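Local coordinates for protein CCMAN5 (Cellulosimicrobium cellulans, PDB 2XSG) that acts as a calcium-containing alpha-mannosidase of glycoside hydrolase family 92, probably exposing mannose-6-phosphate on yeast-made glycoproteins, at residues Val362-Asp367 with Val736-Val741; Gln541-Asp546 with Asp551-Ala556; Phe571-Pro576 with Thr607-Arg612; Tyr596-Asn599 with Ser605-Gln608. One frame throughout, in Å; residues are numbered along the deposited sequence.

Interaction 1: residues Val362-Asp367 with Val736-Val741; sequences VIAYID and VDYATV
The ring of Tyr738 is the bump of this contact, and the hollow it enters is formed at the last turn of helix 353-366 by Ala364 and the backbone of Tyr365. The ring arrives edge-first: Tyr738 CE1 lies 3.6 Å from Ala364 CB, and the peptide at Tyr365 N sits near the ring plane. Tyr738 CG is anti to the backbone N (chi1 178°), which extends the ring across to the helix and brings its hydroxyl to the Ala364 carbonyl. Tyr738 OH donates to Ala364 O at 2.8 Å, coming from above the carbonyl plane. Near the helix end this oxygen gets no i+4 N-H, because the residue four places on is Pro368; the phenol takes that role. A second, shallower bump is Val741, whose CG1 rests 4.0 Å from Tyr365 CB. The Tyr365 ring itself swings away, its OH bonding to Leu677 O. Behind the bump, Asp737 caps helix 738-742, OD1 accepting from Ala739 N at 3.2 Å. The C-terminal turn of helix 353-366, in the six-hairpin catalytic domain, thus packs, buried, on the short strand-to-helix step, 735-737 into 738-742, of the C-terminal beta-rich region.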
loop_
_atom_site.group_PDB
_atom_site.type_symbol
_atom_site.label_atom_id
_atom_site.label_comp_id
_atom_site.label_asym_id
_atom_site.label_seq_id
_atom_site.Cartn_x
_atom_site.Cartn_y
_atom_site.Cartn_z
ATOM N N VAL A 362 -5.861 4.996 -9.537
ATOM C CA VAL A 362 -5.027 6.212 -9.509
ATOM C C VAL A 362 -3.674 5.990 -10.194
ATOM O O VAL A 362 -3.239 6.817 -10.999
ATOM C CB VAL A 362 -4.791 6.718 -8.057
ATOM C CG1 VAL A 362 -4.003 8.050 -8.048
ATOM C CG2 VAL A 362 -6.121 6.873 -7.281
ATOM N N ILE A 363 -3.000 4.885 -9.863
ATOM C CA ILE A 363 -1.802 4.471 -10.591
ATOM C C ILE A 363 -2.038 4.545 -12.107
ATOM O O ILE A 363 -1.183 5.051 -12.844
ATOM C CB ILE A 363 -1.316 3.048 -10.189
ATOM C CG1 ILE A 363 -0.793 3.035 -8.753
ATOM C CG2 ILE A 363 -0.204 2.572 -11.130
ATOM C CD1 ILE A 363 -0.551 1.623 -8.218
ATOM N N ALA A 364 -3.199 4.077 -12.562
ATOM C CA ALA A 364 -3.556 4.166 -13.992
ATOM C C ALA A 364 -3.330 5.552 -14.609
ATOM O O ALA A 364 -2.855 5.649 -15.738
ATOM C CB ALA A 364 -4.987 3.704 -14.238
ATOM N N TYR A 365 -3.639 6.627 -13.887
ATOM C CA TYR A 365 -3.448 7.948 -14.506
ATOM C C TYR A 365 -2.099 8.621 -14.209
ATOM O O TYR A 365 -1.769 9.657 -14.803
ATOM C CB TYR A 365 -4.675 8.869 -14.337
ATOM C CG TYR A 365 -4.922 9.507 -12.980
ATOM C CD1 TYR A 365 -4.017 10.406 -12.433
ATOM C CD2 TYR A 365 -6.118 9.270 -12.286
ATOM C CE1 TYR A 365 -4.269 11.022 -11.204
ATOM C CE2 TYR A 365 -6.390 9.886 -11.076
ATOM C CZ TYR A 365 -5.446 10.764 -10.534
ATOM O OH TYR A 365 -5.694 11.384 -9.326
ATOM N N ILE A 366 -1.302 8.011 -13.329
ATOM C CA ILE A 366 0.024 8.542 -13.023
ATOM C C ILE A 366 1.133 7.809 -13.799
ATOM O O ILE A 366 2.042 8.456 -14.330
ATOM C CB ILE A 366 0.278 8.612 -11.500
ATOM C CG1 ILE A 366 -0.567 9.760 -10.915
ATOM C CG2 ILE A 366 1.770 8.875 -11.191
ATOM C CD1 ILE A 366 -0.682 9.760 -9.429
ATOM N N ASP A 367 1.024 6.480 -13.886
ATOM C CA ASP A 367 1.980 5.647 -14.611
ATOM C C ASP A 367 1.238 4.521 -15.336
ATOM O O ASP A 367 1.186 3.384 -14.846
ATOM C CB ASP A 367 3.032 5.088 -13.650
ATOM C CG ASP A 367 4.213 4.448 -14.369
ATOM O OD1 ASP A 367 4.125 4.144 -15.582
ATOM O OD2 ASP A 367 5.244 4.249 -13.702
ATOM N N VAL A 736 -14.504 13.317 -14.708
ATOM C CA VAL A 736 -13.843 13.264 -16.004
ATOM C C VAL A 736 -13.493 11.816 -16.356
ATOM O O VAL A 736 -13.270 10.978 -15.462
ATOM C CB VAL A 736 -12.554 14.149 -16.079
ATOM C CG1 VAL A 736 -12.727 15.473 -15.336
ATOM C CG2 VAL A 736 -11.379 13.409 -15.511
ATOM N N ASP A 737 -13.432 11.528 -17.655
ATOM C CA ASP A 737 -13.054 10.199 -18.110
ATOM C C ASP A 737 -11.549 10.021 -18.102
ATOM O O ASP A 737 -10.796 10.974 -18.365
ATOM C CB ASP A 737 -13.594 9.904 -19.497
ATOM C CG ASP A 737 -13.748 8.412 -19.738
ATOM O OD1 ASP A 737 -12.911 7.845 -20.496
ATOM O OD2 ASP A 737 -14.677 7.815 -19.121
ATOM N N TYR A 738 -11.122 8.791 -17.812
ATOM C CA TYR A 738 -9.711 8.406 -17.887
ATOM C C TYR A 738 -9.068 8.802 -19.224
ATOM O O TYR A 738 -7.932 9.311 -19.256
ATOM C CB TYR A 738 -9.580 6.906 -17.663
ATOM C CG TYR A 738 -8.167 6.367 -17.755
ATOM C CD1 TYR A 738 -7.273 6.526 -16.701
ATOM C CD2 TYR A 738 -7.736 5.674 -18.899
ATOM C CE1 TYR A 738 -5.976 6.018 -16.785
ATOM C CE2 TYR A 738 -6.443 5.168 -18.998
ATOM C CZ TYR A 738 -5.570 5.334 -17.935
ATOM O OH TYR A 738 -4.295 4.843 -18.014
ATOM N N ALA A 739 -9.799 8.593 -20.321
ATOM C CA ALA A 739 -9.283 8.917 -21.653
ATOM C C ALA A 739 -8.899 10.400 -21.758
ATOM O O ALA A 739 -7.897 10.762 -22.393
ATOM C CB ALA A 739 -10.308 8.503 -22.779
ATOM N N THR A 740 -9.686 11.253 -21.120
ATOM C CA THR A 740 -9.463 12.694 -21.181
ATOM C C THR A 740 -8.150 13.041 -20.497
ATOM O O THR A 740 -7.347 13.819 -21.021
ATOM C CB THR A 740 -10.639 13.458 -20.560
ATOM O OG1 THR A 740 -11.825 13.122 -21.279
ATOM C CG2 THR A 740 -10.424 14.957 -20.632
ATOM N N VAL A 741 -7.923 12.415 -19.351
ATOM C CA VAL A 741 -6.715 12.621 -18.579
ATOM C C VAL A 741 -5.462 12.186 -19.341
ATOM O O VAL A 741 -4.584 13.018 -19.615
ATOM C CB VAL A 741 -6.784 11.937 -17.184
ATOM C CG1 VAL A 741 -5.457 12.139 -16.438
ATOM C CG2 VAL A 741 -7.915 12.519 -16.357
#

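Interaction 2: residues Gln541-Asp546 with Asp551-Ala556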
loop_
_atom_site.group_PDB
_atom_site.type_symbol
_atom_site.label_atom_id
_atom_site.label_comp_id
_atom_site.label_asym_id
_atom_site.label_seq_id
_atom_site.Cartn_x
_atom_site.Cartn_y
_atom_site.Cartn_z
ATOM N N GLN A 541 -20.975 3.501 7.023
ATOM C CA GLN A 541 -19.753 3.507 6.207
ATOM C C GLN A 541 -19.864 2.482 5.060
ATOM O O GLN A 541 -19.566 2.787 3.894
ATOM C CB GLN A 541 -18.528 3.253 7.099
ATOM C CG GLN A 541 -18.247 4.422 8.077
ATOM C CD GLN A 541 -17.398 4.034 9.286
ATOM O OE1 GLN A 541 -16.935 2.893 9.400
ATOM N NE2 GLN A 541 -17.178 4.997 10.200
ATOM N N TYR A 542 -20.313 1.277 5.395
ATOM C CA TYR A 542 -20.596 0.250 4.396
ATOM C C TYR A 542 -21.808 0.546 3.514
ATOM O O TYR A 542 -21.918 -0.013 2.418
ATOM C CB TYR A 542 -20.778 -1.107 5.065
ATOM C CG TYR A 542 -19.513 -1.878 5.281
ATOM C CD1 TYR A 542 -18.722 -1.682 6.418
ATOM C CD2 TYR A 542 -19.114 -2.833 4.364
ATOM C CE1 TYR A 542 -17.550 -2.423 6.616
ATOM C CE2 TYR A 542 -17.952 -3.572 4.548
ATOM C CZ TYR A 542 -17.185 -3.368 5.674
ATOM O OH TYR A 542 -16.050 -4.129 5.805
ATOM N N HIS A 543 -22.720 1.407 3.967
ATOM C CA HIS A 543 -23.885 1.788 3.151
ATOM C C HIS A 543 -23.545 2.141 1.684
ATOM O O HIS A 543 -24.272 1.744 0.747
ATOM C CB HIS A 543 -24.691 2.927 3.789
ATOM C CG HIS A 543 -25.900 3.313 2.987
ATOM N ND1 HIS A 543 -25.981 4.494 2.283
ATOM C CD2 HIS A 543 -27.044 2.639 2.718
ATOM C CE1 HIS A 543 -27.134 4.548 1.639
ATOM N NE2 HIS A 543 -27.795 3.430 1.881
ATOM N N TRP A 544 -22.440 2.867 1.510
ATOM C CA TRP A 544 -22.014 3.437 0.232
ATOM C C TRP A 544 -21.152 2.468 -0.594
ATOM O O TRP A 544 -20.629 2.852 -1.641
ATOM C CB TRP A 544 -21.245 4.761 0.461
ATOM C CG TRP A 544 -21.934 5.695 1.423
ATOM C CD1 TRP A 544 -21.623 5.899 2.738
ATOM C CD2 TRP A 544 -23.060 6.544 1.139
ATOM N NE1 TRP A 544 -22.491 6.826 3.294
ATOM C CE2 TRP A 544 -23.385 7.227 2.336
ATOM C CE3 TRP A 544 -23.833 6.785 -0.012
ATOM C CZ2 TRP A 544 -24.444 8.137 2.416
ATOM C CZ3 TRP A 544 -24.893 7.678 0.072
ATOM C CH2 TRP A 544 -25.191 8.338 1.284
ATOM N N TYR A 545 -21.009 1.222 -0.133
ATOM C CA TYR A 545 -20.020 0.304 -0.713
ATOM C C TYR A 545 -20.189 0.025 -2.201
ATOM O O TYR A 545 -19.194 -0.057 -2.951
ATOM C CB TYR A 545 -19.956 -1.021 0.057
ATOM C CG TYR A 545 -18.678 -1.798 -0.178
ATOM C CD1 TYR A 545 -18.572 -2.720 -1.226
ATOM C CD2 TYR A 545 -17.572 -1.620 0.653
ATOM C CE1 TYR A 545 -17.393 -3.443 -1.436
ATOM C CE2 TYR A 545 -16.385 -2.346 0.451
ATOM C CZ TYR A 545 -16.303 -3.239 -0.592
ATOM O OH TYR A 545 -15.130 -3.940 -0.780
ATOM N N ASP A 546 -21.439 -0.116 -2.635
ATOM C CA ASP A 546 -21.689 -0.531 -4.004
ATOM C C ASP A 546 -21.580 0.662 -4.944
ATOM O O ASP A 546 -22.565 1.146 -5.516
ATOM C CB ASP A 546 -23.005 -1.333 -4.092
ATOM C CG ASP A 546 -22.869 -2.709 -3.456
ATOM O OD1 ASP A 546 -21.714 -3.195 -3.357
ATOM O OD2 ASP A 546 -23.887 -3.302 -3.058
ATOM N N ASP A 551 -26.812 5.532 -8.540
ATOM C CA ASP A 551 -28.170 5.869 -8.966
ATOM C C ASP A 551 -29.187 4.957 -8.293
ATOM O O ASP A 551 -30.177 5.435 -7.741
ATOM C CB ASP A 551 -28.328 5.788 -10.473
ATOM C CG ASP A 551 -29.632 6.429 -10.952
ATOM O OD1 ASP A 551 -30.662 5.720 -11.026
ATOM O OD2 ASP A 551 -29.630 7.648 -11.233
ATOM N N ALA A 552 -28.934 3.647 -8.338
ATOM C CA ALA A 552 -29.816 2.683 -7.696
ATOM C C ALA A 552 -29.774 2.876 -6.179
ATOM O O ALA A 552 -30.781 2.722 -5.505
ATOM C CB ALA A 552 -29.431 1.248 -8.074
ATOM N N LEU A 553 -28.602 3.222 -5.643
ATOM C CA LEU A 553 -28.494 3.451 -4.210
ATOM C C LEU A 553 -29.332 4.660 -3.799
ATOM O O LEU A 553 -30.075 4.577 -2.822
ATOM C CB LEU A 553 -27.043 3.603 -3.765
ATOM C CG LEU A 553 -26.789 3.564 -2.258
ATOM C CD1 LEU A 553 -27.096 2.173 -1.738
ATOM C CD2 LEU A 553 -25.342 3.885 -1.970
ATOM N N VAL A 554 -29.245 5.753 -4.558
ATOM C CA VAL A 554 -30.070 6.955 -4.282
ATOM C C VAL A 554 -31.571 6.601 -4.251
ATOM O O VAL A 554 -32.264 6.962 -3.313
ATOM C CB VAL A 554 -29.739 8.161 -5.252
ATOM C CG1 VAL A 554 -30.747 9.304 -5.134
ATOM C CG2 VAL A 554 -28.335 8.712 -4.976
ATOM N N GLU A 555 -32.045 5.877 -5.259
ATOM C CA GLU A 555 -33.434 5.372 -5.297
ATOM C C GLU A 555 -33.800 4.471 -4.112
ATOM O O GLU A 555 -34.843 4.659 -3.491
ATOM C CB GLU A 555 -33.741 4.665 -6.630
ATOM C CG GLU A 555 -35.004 3.772 -6.586
ATOM C CD GLU A 555 -35.711 3.580 -7.951
ATOM O OE1 GLU A 555 -35.378 4.303 -8.916
ATOM O OE2 GLU A 555 -36.616 2.707 -8.051
ATOM N N ALA A 556 -32.945 3.507 -3.789
ATOM C CA ALA A 556 -33.230 2.602 -2.681
ATOM C C ALA A 556 -33.273 3.338 -1.340
ATOM O O ALA A 556 -33.955 2.898 -0.417
ATOM C CB ALA A 556 -32.212 1.454 -2.640
#
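Trp544 and Leu553 mark the closest approach of the two backbones, 7.9 Å between CA atoms, too wide for main-chain pairing, and no hydrogen bond crosses. Residues 541-546 contain a type I beta turn from Tyr542 to Tyr545, closed by Tyr545 N to Tyr542 O at 3.0 Å. Residues 551-556 are helical and direct Leu553 at that turn. The leucine fork does the touching: Leu553 CD2 lies 3.6 Å from His543 O and 3.8 Å from Trp544 CE3, while Leu553 CD1 meets His543 NE2 at 3.9 Å. With CG anti to its own N (chi1 -168°), the leucine points this fork at the His543 carbonyl; CD1 goes to the imidazole, CD2 to the indole. The imidazole stands edge-on over the indole, His543 ND1 3.6 Å above the plane of Trp544. With an alanine at Leu553 both methyls go, which is likely to open a gap between turn and helix and leave the His543 carbonyl side uncovered by this segment. Ile492 of helix 478-495 also touches Leu553, and Met567 and Met570 of helix 560-570 touch Trp544. This is a short connection between successive helices, in which one leucine packs the second helix against the turn, within the helical catalytic domain of the six-hairpin clan.

Interaction 3: residues Phe571-Pro576 with Thr607-Arg612; sequences FGEHAP and TQKWAR
Phe571 and Trp610 supply the aromatic part of the contact. Phe571 CD1 stands over one face of the indole, 3.7 Å from Trp610 CD2, and the phenyl plane is inclined by 45° to the five-membered ring of Trp610, so the pair is neither stacked nor edge-to-face. On the opposite face of the same indole lies Lys609 CE, offset toward the rim, which leaves the tryptophan sandwiched between a ring and an aliphatic chain. The charged part is the salt bridge of Glu573 with Lys609, 2.6 Å from Glu573 OE2 to Lys609 NZ, the ammonium using the syn lone pair of OE2. Glu573 OE1 lies 3.0 Å from Lys609 NZ. The lysine chain is extended except for a bend at chi3, which brings NZ to the carboxylate. The hydrogen-bonding part belongs to Trp610: Trp610 NE1 donates to Glu573 OE2 at 2.7 Å, with an N-H...O angle of 145°. The carboxylate plane is turned 80° from the indole, which meets it with its edge. Glu573 follows a Schellman motif in which Gly572, at positive phi, ends helix 560-570. One carboxylate oxygen thus takes two donors from neighbouring residues of helix 604-616, which would probably favour the ionised glutamate, fix the rotation of the indole and pin the end of one helix to the flank of another at a partly exposed surface.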
loop_
_atom_site.group_PDB
_atom_site.type_symbol
_atom_site.label_atom_id
_atom_site.label_comp_id
_atom_site.label_asym_id
_atom_site.label_seq_id
_atom_site.Cartn_x
_atom_site.Cartn_y
_atom_site.Cartn_z
ATOM N N PHE A 571 -21.568 13.400 7.371
ATOM C CA PHE A 571 -20.468 14.291 7.727
ATOM C C PHE A 571 -20.776 15.310 8.824
ATOM O O PHE A 571 -20.025 16.280 8.999
ATOM C CB PHE A 571 -19.917 14.962 6.463
ATOM C CG PHE A 571 -19.121 14.038 5.631
ATOM C CD1 PHE A 571 -17.730 14.043 5.706
ATOM C CD2 PHE A 571 -19.752 13.110 4.808
ATOM C CE1 PHE A 571 -16.982 13.145 4.949
ATOM C CE2 PHE A 571 -19.015 12.214 4.058
ATOM C CZ PHE A 571 -17.629 12.229 4.133
ATOM N N GLY A 572 -21.851 15.070 9.574
ATOM C CA GLY A 572 -22.250 15.934 10.693
ATOM C C GLY A 572 -22.403 17.404 10.335
ATOM O O GLY A 572 -22.087 18.270 11.143
ATOM N N GLU A 573 -22.891 17.685 9.128
ATOM C CA GLU A 573 -23.017 19.077 8.640
ATOM C C GLU A 573 -23.945 19.956 9.491
ATOM O O GLU A 573 -23.754 21.183 9.579
ATOM C CB GLU A 573 -23.477 19.103 7.177
ATOM C CG GLU A 573 -22.395 18.732 6.177
ATOM C CD GLU A 573 -21.318 19.808 6.018
ATOM O OE1 GLU A 573 -21.555 20.978 6.379
ATOM O OE2 GLU A 573 -20.214 19.478 5.542
ATOM N N HIS A 574 -24.927 19.320 10.123
ATOM C CA HIS A 574 -25.863 19.982 11.041
ATOM C C HIS A 574 -25.251 20.270 12.413
ATOM O O HIS A 574 -25.856 20.991 13.213
ATOM C CB HIS A 574 -27.063 19.066 11.268
ATOM C CG HIS A 574 -26.685 17.761 11.888
ATOM N ND1 HIS A 574 -26.906 17.478 13.217
ATOM C CD2 HIS A 574 -26.049 16.683 11.374
ATOM C CE1 HIS A 574 -26.443 16.272 13.492
ATOM N NE2 HIS A 574 -25.912 15.770 12.393
ATOM N N ALA A 575 -24.108 19.653 12.727
ATOM C CA ALA A 575 -23.404 19.944 13.984
ATOM C C ALA A 575 -21.887 19.929 13.804
ATOM O O ALA A 575 -21.229 18.984 14.235
ATOM C CB ALA A 575 -23.831 18.983 15.080
ATOM N N PRO A 576 -21.329 20.983 13.167
ATOM C CA PRO A 576 -19.918 21.019 12.724
ATOM C C PRO A 576 -18.872 20.977 13.858
ATOM O O PRO A 576 -17.704 20.667 13.602
ATOM C CB PRO A 576 -19.821 22.355 11.959
ATOM C CG PRO A 576 -20.887 23.201 12.548
ATOM C CD PRO A 576 -22.027 22.238 12.814
ATOM N N THR A 607 -18.051 18.422 -1.402
ATOM C CA THR A 607 -16.978 17.498 -1.768
ATOM C C THR A 607 -15.645 18.253 -1.756
ATOM O O THR A 607 -14.671 17.815 -1.133
ATOM C CB THR A 607 -17.275 16.807 -3.125
ATOM O OG1 THR A 607 -18.178 15.713 -2.907
ATOM C CG2 THR A 607 -15.990 16.256 -3.794
ATOM N N GLN A 608 -15.631 19.423 -2.385
ATOM C CA GLN A 608 -14.440 20.268 -2.405
ATOM C C GLN A 608 -13.971 20.618 -1.004
ATOM O O GLN A 608 -12.784 20.491 -0.697
ATOM C CB GLN A 608 -14.709 21.541 -3.207
ATOM C CG GLN A 608 -14.959 21.252 -4.674
ATOM C CD GLN A 608 -15.945 22.219 -5.304
ATOM O OE1 GLN A 608 -15.965 23.412 -4.983
ATOM N NE2 GLN A 608 -16.762 21.708 -6.208
ATOM N N LYS A 609 -14.903 21.044 -0.156
ATOM C CA LYS A 609 -14.579 21.367 1.234
ATOM C C LYS A 609 -13.949 20.183 1.950
ATOM O O LYS A 609 -12.870 20.308 2.549
ATOM C CB LYS A 609 -15.825 21.823 2.008
ATOM C CG LYS A 609 -15.517 22.302 3.445
ATOM C CD LYS A 609 -16.778 22.613 4.295
ATOM C CE LYS A 609 -17.595 21.339 4.537
ATOM N NZ LYS A 609 -18.708 21.542 5.497
ATOM N N TRP A 610 -14.626 19.043 1.892
ATOM C CA TRP A 610 -14.191 17.857 2.626
ATOM C C TRP A 610 -12.899 17.261 2.116
ATOM O O TRP A 610 -12.076 16.802 2.919
ATOM C CB TRP A 610 -15.308 16.803 2.682
ATOM C CG TRP A 610 -16.324 17.201 3.706
ATOM C CD1 TRP A 610 -17.616 17.617 3.482
ATOM C CD2 TRP A 610 -16.107 17.293 5.122
ATOM N NE1 TRP A 610 -18.216 17.931 4.684
ATOM C CE2 TRP A 610 -17.314 17.736 5.701
ATOM C CE3 TRP A 610 -15.014 17.006 5.961
ATOM C CZ2 TRP A 610 -17.458 17.913 7.077
ATOM C CZ3 TRP A 610 -15.155 17.188 7.329
ATOM C CH2 TRP A 610 -16.370 17.635 7.873
ATOM N N ALA A 611 -12.716 17.278 0.793
ATOM C CA ALA A 611 -11.451 16.842 0.188
ATOM C C ALA A 611 -10.283 17.697 0.681
ATOM O O ALA A 611 -9.280 17.164 1.166
ATOM C CB ALA A 611 -11.528 16.855 -1.330
ATOM N N ARG A 612 -10.419 19.017 0.594
ATOM C CA ARG A 612 -9.360 19.889 1.086
ATOM C C ARG A 612 -9.138 19.719 2.599
ATOM O O ARG A 612 -7.989 19.710 3.056
ATOM C CB ARG A 612 -9.621 21.356 0.709
ATOM C CG ARG A 612 -8.486 22.309 1.072
ATOM C CD ARG A 612 -7.237 22.111 0.228
ATOM N NE ARG A 612 -6.065 22.807 0.780
ATOM C CZ ARG A 612 -5.320 23.693 0.118
ATOM N NH1 ARG A 612 -5.588 24.003 -1.145
ATOM N NH2 ARG A 612 -4.262 24.249 0.713
#

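Interaction 4: residues Tyr596-Asn599 with Ser605-Gln608; sequences YLFN and SLTQ
Phe598 and Leu606 form the close-fitting half of this contact. Leu606 CB lies over the phenyl face, 3.8 Å from the centroid of the Phe598 ring and 20° off the normal, a CH-pi contact, and Leu606 CD1 continues to the ring rim, 3.7 Å from Phe598 CD2. The ring reaches this place because CG sits anti to the carbonyl carbon (chi1 -70°), which turns it toward the helix. Beside it, Thr607 is buried against three residues at once: Thr607 OG1 presses to 3.1 Å from Phe598 CB, Thr607 CG2 fits 3.8 Å from Tyr596 CD2, and Asn599 OD1 lies 3.3 Å from Thr607 CB. Thr607 OG1 also gives its hydrogen bond to Pro595 O and takes a weak one from Asn599 N at 3.3 Å, so the hydroxyl lies among the backbone atoms of the loop. This is a loop docking on the first turns of helix 604-616 in the catalytic domain, the chain doubling back within a few residues. An alanine at Phe598 is likely to strip Leu606 of its ring partner and leave a gap beside Phe571 and Trp610, whose rings also meet the phenyl. The other side is looser and bridged by water. There a water appears to donate to Asn599 OD1 (2.9 Å) and accepts from Gln608 NE2 (3.0 Å), so this amide pair meets through the solvent molecule. Asn599 ND2, meanwhile, donates to Gln688 OE1 and Val689 O, and Gln608 OE1 accepts from Val721 N.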
loop_
_atom_site.group_PDB
_atom_site.type_symbol
_atom_site.label_atom_id
_atom_site.label_comp_id
_atom_site.label_asym_id
_atom_site.label_seq_id
_atom_site.Cartn_x
_atom_site.Cartn_y
_atom_site.Cartn_z
ATOM N N TYR A 596 -16.340 12.293 -1.625
ATOM C CA TYR A 596 -16.620 12.662 -3.004
ATOM C C TYR A 596 -18.059 12.372 -3.440
ATOM O O TYR A 596 -18.399 12.580 -4.605
ATOM C CB TYR A 596 -15.622 11.976 -3.952
ATOM C CG TYR A 596 -14.176 12.339 -3.671
ATOM C CD1 TYR A 596 -13.428 11.625 -2.737
ATOM C CD2 TYR A 596 -13.561 13.401 -4.340
ATOM C CE1 TYR A 596 -12.099 11.961 -2.467
ATOM C CE2 TYR A 596 -12.239 13.747 -4.074
ATOM C CZ TYR A 596 -11.516 13.020 -3.145
ATOM O OH TYR A 596 -10.204 13.354 -2.886
ATOM N N LEU A 597 -18.907 11.904 -2.526
ATOM C CA LEU A 597 -20.290 11.585 -2.915
ATOM C C LEU A 597 -21.248 12.775 -2.942
ATOM O O LEU A 597 -22.365 12.672 -3.458
ATOM C CB LEU A 597 -20.851 10.433 -2.077
ATOM C CG LEU A 597 -19.974 9.173 -2.103
ATOM C CD1 LEU A 597 -20.619 8.043 -1.312
ATOM C CD2 LEU A 597 -19.673 8.733 -3.532
ATOM N N PHE A 598 -20.814 13.903 -2.389
ATOM C CA PHE A 598 -21.600 15.127 -2.467
ATOM C C PHE A 598 -21.808 15.594 -3.909
ATOM O O PHE A 598 -22.810 16.257 -4.198
ATOM C CB PHE A 598 -20.984 16.233 -1.606
ATOM C CG PHE A 598 -21.102 15.992 -0.132
ATOM C CD1 PHE A 598 -19.975 15.634 0.619
ATOM C CD2 PHE A 598 -22.330 16.131 0.516
ATOM C CE1 PHE A 598 -20.061 15.442 2.004
ATOM C CE2 PHE A 598 -22.431 15.938 1.897
ATOM C CZ PHE A 598 -21.288 15.583 2.643
ATOM N N ASN A 599 -20.875 15.229 -4.801
ATOM C CA ASN A 599 -21.016 15.457 -6.241
ATOM C C ASN A 599 -22.272 14.772 -6.790
ATOM O O ASN A 599 -22.872 15.233 -7.752
ATOM C CB ASN A 599 -19.805 14.894 -7.002
ATOM C CG ASN A 599 -18.547 15.729 -6.842
ATOM O OD1 ASN A 599 -18.546 16.781 -6.204
ATOM N ND2 ASN A 599 -17.451 15.246 -7.427
ATOM N N SER A 605 -19.756 21.547 -3.989
ATOM C CA SER A 605 -18.972 22.418 -3.088
ATOM C C SER A 605 -18.578 21.696 -1.788
ATOM O O SER A 605 -17.487 21.910 -1.271
ATOM C CB SER A 605 -19.675 23.769 -2.826
ATOM O OG SER A 605 -20.823 23.660 -1.996
ATOM N N LEU A 606 -19.450 20.813 -1.290
ATOM C CA LEU A 606 -19.181 20.091 -0.046
ATOM C C LEU A 606 -18.097 19.031 -0.223
ATOM O O LEU A 606 -17.318 18.778 0.690
ATOM C CB LEU A 606 -20.462 19.472 0.540
ATOM C CG LEU A 606 -21.554 20.429 1.070
ATOM C CD1 LEU A 606 -22.742 19.620 1.529
ATOM C CD2 LEU A 606 -21.046 21.338 2.212
ATOM N N THR A 607 -18.051 18.422 -1.402
ATOM C CA THR A 607 -16.978 17.498 -1.768
ATOM C C THR A 607 -15.645 18.253 -1.756
ATOM O O THR A 607 -14.671 17.815 -1.133
ATOM C CB THR A 607 -17.275 16.807 -3.125
ATOM O OG1 THR A 607 -18.178 15.713 -2.907
ATOM C CG2 THR A 607 -15.990 16.256 -3.794
ATOM N N GLN A 608 -15.631 19.423 -2.385
ATOM C CA GLN A 608 -14.440 20.268 -2.405
ATOM C C GLN A 608 -13.971 20.618 -1.004
ATOM O O GLN A 608 -12.784 20.491 -0.697
ATOM C CB GLN A 608 -14.709 21.541 -3.207
ATOM C CG GLN A 608 -14.959 21.252 -4.674
ATOM C CD GLN A 608 -15.945 22.219 -5.304
ATOM O OE1 GLN A 608 -15.965 23.412 -4.983
ATOM N NE2 GLN A 608 -16.762 21.708 -6.208
HETATM O O HOH W 1 -16.528 18.771 -6.779
#

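From the N terminus, residues 362-367 open interaction 1, whose loop closes only at 736-741, so the other three lie nested inside it. Interaction 2 then closes a small loop, 541-546 to 551-556. In series after it, interaction 3 opens at 571-576 and interaction 4 at 596-599; both finish on helix 604-616, where they share Thr607 and Gln608. All three calcium ligands lie within the loop of interaction 1, Asn588 and Glu589 also within that of interaction 3. Interactions 3 and 4 touch through Phe598, and interaction 2 meets 4 where Trp544 packs on Leu597. Interaction 1, about 8 Å or more from each in nearest atoms, joins the helical domain to the beta-rich C-terminal region.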